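Local coordinates for protein putative acyl-CoA N-acyltransferase (Klebsiella pneumoniae subsp. pneumoniae, PDB 3LOD) that probably transfers acyl groups from acyl-CoA to an amine acceptor, as a putative N-acyltransferase of the GNAT family, at residues 9-14 / 49-54; 131-136 / 147-152. All blocks are in the same frame, centred on the assembly; numbering follows the deposited sequence.

Interaction 1 of 2, residues 9-14 / 49-54; sequences IAPTDA and VIALAI
Ile9 lies against Ala51, Leu52 and Ala53 where the first strand of the GNAT fold, 5-8, gives way to the loop that leads into helix 14-26. The antiparallel pairing of strand 5-8 with strand 49-55, seen in the backbone bond between Thr7 and Ala53, is carried one step further by Ile9 N, which donates to Ala51 O at 3.2 Å. The N-H points almost straight at the oxygen (166°), but the donor stands 47° above the carbonyl plane. The Ile9 side chain reaches both alanine methyls. Its chi1 of 20° nearly eclipses CG1 with the backbone N and brings CG1 to 3.6 Å from Ala53 CB. The chi2 torsion turns CD1 back toward Ala51, and CD1 rests 3.6 Å from Ala51 CB and 3.5 Å from Leu52 N. Between the two alanine methyls the isoleucine branch therefore lies against the backbone of Leu52, with CG1 also 3.5 Å from Leu52 C. Leu52 itself points to the other face of the sheet, onto Leu95, Ala98 and Leu99 of helix 91-104. Pro11, within a type I turn from Ala10 to Asp13, adds a looser touch, its CD 4.4 Å from Ala51 CB. Phe16 of helix 14-26 packs on both Ile9 and Pro11. At the N-cap of that helix, Asp13 OD1 accepts a hydrogen bond from Glu15 N. Back at the strand, Ala51 CB also lies close to the Ile9 backbone, 3.3 Å from Ile9 O.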
# COMPACT_ATOMS: atom_id res chain seq x y z
N ILE A 9 -4.20 -5.75 -10.14
CA ILE A 9 -5.04 -6.85 -9.66
C ILE A 9 -6.40 -6.35 -9.16
O ILE A 9 -6.52 -5.29 -8.54
CB ILE A 9 -4.43 -7.71 -8.45
CG1 ILE A 9 -3.36 -6.96 -7.72
CG2 ILE A 9 -4.03 -9.20 -8.76
CD1 ILE A 9 -3.99 -6.16 -6.72
N ALA A 10 -7.41 -7.16 -9.43
CA ALA A 10 -8.72 -7.07 -8.79
C ALA A 10 -8.53 -7.33 -7.28
O ALA A 10 -7.90 -8.31 -6.88
CB ALA A 10 -9.71 -8.14 -9.43
N PRO A 11 -9.03 -6.42 -6.43
CA PRO A 11 -9.07 -6.71 -5.00
C PRO A 11 -9.92 -7.97 -4.68
O PRO A 11 -9.98 -8.40 -3.54
CB PRO A 11 -9.73 -5.46 -4.40
CG PRO A 11 -10.38 -4.78 -5.55
CD PRO A 11 -9.49 -5.05 -6.71
N THR A 12 -10.57 -8.55 -5.69
CA THR A 12 -11.40 -9.72 -5.46
C THR A 12 -10.73 -11.03 -5.91
O THR A 12 -11.14 -12.12 -5.53
CB THR A 12 -12.77 -9.54 -6.08
OG1 THR A 12 -12.61 -9.07 -7.42
CG2 THR A 12 -13.56 -8.51 -5.27
N ASP A 13 -9.70 -10.88 -6.74
CA ASP A 13 -8.72 -11.92 -7.02
C ASP A 13 -8.35 -12.71 -5.73
O ASP A 13 -7.94 -12.12 -4.67
CB ASP A 13 -7.49 -11.22 -7.66
CG ASP A 13 -6.52 -12.19 -8.40
OD1 ASP A 13 -6.10 -13.26 -7.87
OD2 ASP A 13 -6.13 -11.82 -9.54
N ALA A 14 -8.48 -14.05 -5.82
CA ALA A 14 -8.04 -14.93 -4.73
C ALA A 14 -6.58 -14.69 -4.26
O ALA A 14 -6.23 -14.83 -3.08
CB ALA A 14 -8.25 -16.39 -5.11
N VAL A 49 -10.36 2.86 -6.72
CA VAL A 49 -9.35 2.01 -6.11
C VAL A 49 -8.24 1.64 -7.10
O VAL A 49 -8.53 1.13 -8.19
CB VAL A 49 -9.99 0.69 -5.57
CG1 VAL A 49 -8.92 -0.31 -5.01
CG2 VAL A 49 -11.09 1.00 -4.53
N ILE A 50 -6.99 1.92 -6.74
CA ILE A 50 -5.84 1.39 -7.47
C ILE A 50 -5.27 0.26 -6.63
O ILE A 50 -5.02 0.43 -5.42
CB ILE A 50 -4.72 2.43 -7.65
CG1 ILE A 50 -5.15 3.55 -8.60
CG2 ILE A 50 -3.41 1.80 -8.15
CD1 ILE A 50 -4.33 4.80 -8.31
N ALA A 51 -5.04 -0.87 -7.28
CA ALA A 51 -4.53 -2.04 -6.62
C ALA A 51 -3.53 -2.69 -7.55
O ALA A 51 -3.81 -2.92 -8.75
CB ALA A 51 -5.65 -2.97 -6.36
N LEU A 52 -2.37 -3.02 -6.99
CA LEU A 52 -1.25 -3.61 -7.75
C LEU A 52 -0.64 -4.82 -7.05
O LEU A 52 -0.73 -4.94 -5.82
CB LEU A 52 -0.14 -2.55 -7.91
CG LEU A 52 -0.45 -1.24 -8.65
CD1 LEU A 52 0.80 -0.33 -8.77
CD2 LEU A 52 -1.08 -1.48 -10.03
N ALA A 53 0.03 -5.69 -7.82
CA ALA A 53 0.75 -6.86 -7.26
C ALA A 53 2.17 -6.95 -7.77
O ALA A 53 2.45 -6.51 -8.89
CB ALA A 53 0.02 -8.13 -7.59
N ILE A 54 3.07 -7.52 -6.97
CA ILE A 54 4.40 -7.88 -7.46
C ILE A 54 4.53 -9.36 -7.56
O ILE A 54 4.18 -10.11 -6.63
CB ILE A 54 5.51 -7.47 -6.53
CG1 ILE A 54 5.06 -6.38 -5.64
CG2 ILE A 54 6.76 -6.94 -7.29
CD1 ILE A 54 5.86 -6.47 -4.38

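Interaction 2 of 2, residues 131-136 / 147-152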
# COMPACT_ATOMS: atom_id res chain seq x y z
N TYR A 131 7.91 10.01 2.91
CA TYR A 131 6.71 10.16 3.73
C TYR A 131 7.10 10.77 5.05
O TYR A 131 8.17 10.47 5.53
CB TYR A 131 6.00 8.83 3.95
CG TYR A 131 5.36 8.37 2.69
CD1 TYR A 131 3.99 8.55 2.46
CD2 TYR A 131 6.13 7.79 1.69
CE1 TYR A 131 3.38 8.14 1.21
CE2 TYR A 131 5.54 7.39 0.46
CZ TYR A 131 4.18 7.57 0.24
OH TYR A 131 3.68 7.18 -0.97
N GLN A 132 6.24 11.60 5.63
CA GLN A 132 6.55 12.24 6.90
C GLN A 132 5.41 12.06 7.87
O GLN A 132 4.25 12.06 7.46
CB GLN A 132 6.76 13.72 6.70
CG GLN A 132 7.60 14.11 5.51
CD GLN A 132 8.52 15.25 5.84
OE1 GLN A 132 8.41 16.31 5.27
NE2 GLN A 132 9.40 15.04 6.81
N THR A 133 5.71 11.93 9.15
CA THR A 133 4.63 11.72 10.12
C THR A 133 3.69 12.93 10.12
O THR A 133 4.08 14.07 9.79
CB THR A 133 5.17 11.44 11.55
OG1 THR A 133 6.21 12.38 11.83
CG2 THR A 133 5.77 10.07 11.67
N ARG A 134 2.43 12.70 10.47
CA ARG A 134 1.47 13.78 10.56
C ARG A 134 0.36 13.33 11.52
O ARG A 134 0.41 12.22 12.05
CB ARG A 134 0.90 14.09 9.18
CG ARG A 134 -0.21 13.19 8.84
CD ARG A 134 -0.66 13.33 7.45
NE ARG A 134 -1.34 14.60 7.36
CZ ARG A 134 -2.59 14.82 7.75
NH1 ARG A 134 -3.10 16.02 7.64
NH2 ARG A 134 -3.34 13.84 8.26
N CYS A 135 -0.62 14.19 11.76
CA CYS A 135 -1.78 13.86 12.61
C CYS A 135 -2.79 13.00 11.87
O CYS A 135 -2.78 12.96 10.65
CB CYS A 135 -2.54 15.14 13.00
SG CYS A 135 -1.56 16.59 13.04
N ALA A 136 -3.70 12.39 12.63
CA ALA A 136 -4.94 11.80 12.12
C ALA A 136 -5.60 12.58 10.98
O ALA A 136 -5.60 13.80 11.00
CB ALA A 136 -5.92 11.65 13.27
N VAL A 147 0.27 5.40 13.31
CA VAL A 147 1.18 6.39 12.73
C VAL A 147 0.57 6.80 11.40
O VAL A 147 0.22 5.95 10.58
CB VAL A 147 2.59 5.80 12.46
CG1 VAL A 147 3.56 6.87 12.07
CG2 VAL A 147 3.08 5.11 13.70
N PHE A 148 0.41 8.11 11.24
CA PHE A 148 -0.10 8.67 10.02
C PHE A 148 1.08 9.28 9.34
O PHE A 148 1.93 9.87 10.02
CB PHE A 148 -1.10 9.75 10.36
CG PHE A 148 -2.23 9.23 11.19
CD1 PHE A 148 -3.30 8.55 10.59
CD2 PHE A 148 -2.24 9.42 12.58
CE1 PHE A 148 -4.37 8.06 11.35
CE2 PHE A 148 -3.29 8.93 13.35
CZ PHE A 148 -4.36 8.24 12.72
N MET A 149 1.13 9.14 8.00
CA MET A 149 2.23 9.68 7.18
C MET A 149 1.70 10.23 5.87
O MET A 149 0.66 9.81 5.38
CB MET A 149 3.34 8.60 6.95
CG MET A 149 3.73 7.73 8.19
SD MET A 149 5.25 6.69 7.98
CE MET A 149 6.37 8.11 7.85
N GLU A 150 2.37 11.20 5.28
CA GLU A 150 2.00 11.58 3.94
C GLU A 150 3.16 12.11 3.17
O GLU A 150 4.21 12.33 3.72
CB GLU A 150 0.83 12.57 3.92
CG GLU A 150 1.12 13.99 4.50
CD GLU A 150 0.05 15.05 4.11
OE1 GLU A 150 0.45 16.21 3.81
OE2 GLU A 150 -1.17 14.71 4.10
N LYS A 151 2.93 12.32 1.89
CA LYS A 151 3.95 12.67 0.94
C LYS A 151 3.28 13.45 -0.22
O LYS A 151 2.29 12.98 -0.77
CB LYS A 151 4.53 11.39 0.38
CG LYS A 151 5.63 11.63 -0.59
CD LYS A 151 6.02 10.37 -1.28
CE LYS A 151 7.14 10.68 -2.21
NZ LYS A 151 7.77 9.44 -2.67
N PRO A 152 3.82 14.63 -0.59
CA PRO A 152 3.30 15.33 -1.78
C PRO A 152 3.82 14.66 -3.02
O PRO A 152 4.98 14.33 -3.11
CB PRO A 152 3.85 16.75 -1.64
CG PRO A 152 5.00 16.67 -0.76
CD PRO A 152 4.87 15.43 0.10
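Gln132 and Glu150 form the central hydrogen-bonded pair of an antiparallel beta hairpin, strands 132-134 and 146-152, at one edge of the GNAT sheet. Gln132 N bonds to Glu150 O (2.9 Å) and Glu150 N to Gln132 O (3.0 Å); Arg134 N gives a third bond to Phe148 O. CH-pi contacts lie at both ends of the pairing. Ala136 CA sits squarely over the centre of the Phe148 ring, 3.5 Å from its centroid, while Ala136 CB meets CE2 and CZ. At the other end Lys151 lies across one face of the Tyr131 ring, CB 3.6 Å from its centroid and CD nearest CE2, its CG anti to the backbone N (chi1 -178°) and the chain beyond extended. Beside Glu150, Arg134 CD packs 3.5 Å from Glu150 CG. The salt bridge there, Arg134 NE to Glu150 OE2 at 3.3 Å, is one of charge alone, because the oxygen lies well out of the guanidinium plane. Thr133 and Met149 occupy the face opposite Gln132 and Glu150: Thr133 CG2 meets Val147 CG1, and Met149, bent at chi3, brings CE to 3.8 Å from Tyr131 O and 4.0 Å from Tyr131 CB. Further out, Met149 touches Tyr126 of helix 120-128, and Glu100 OE2 of helix 91-104 accepts a hydrogen bond from Tyr131 OH and forms a salt bridge with Lys151 NZ, itself also bonded to Asn129 O.

How the interactions relate
Interactions 1 and 2 lie at the two ends of one mixed sheet, on opposite sides of the chain's centre, with their own centres 24 Å apart and their nearest atoms about 11 Å apart. They do not touch, but helix 91-104 is reached from both. Between them run strands 61-69, 74-82 and 110-116. In GNAT enzymes acyl-CoA generally binds where the two central parallel strands splay, here consistent with 74-82 and 110-116. In the strand order that site would fall between the two contacts; interaction 2 is the nearer, one strand from it, and neither contact is known to touch acyl-CoA.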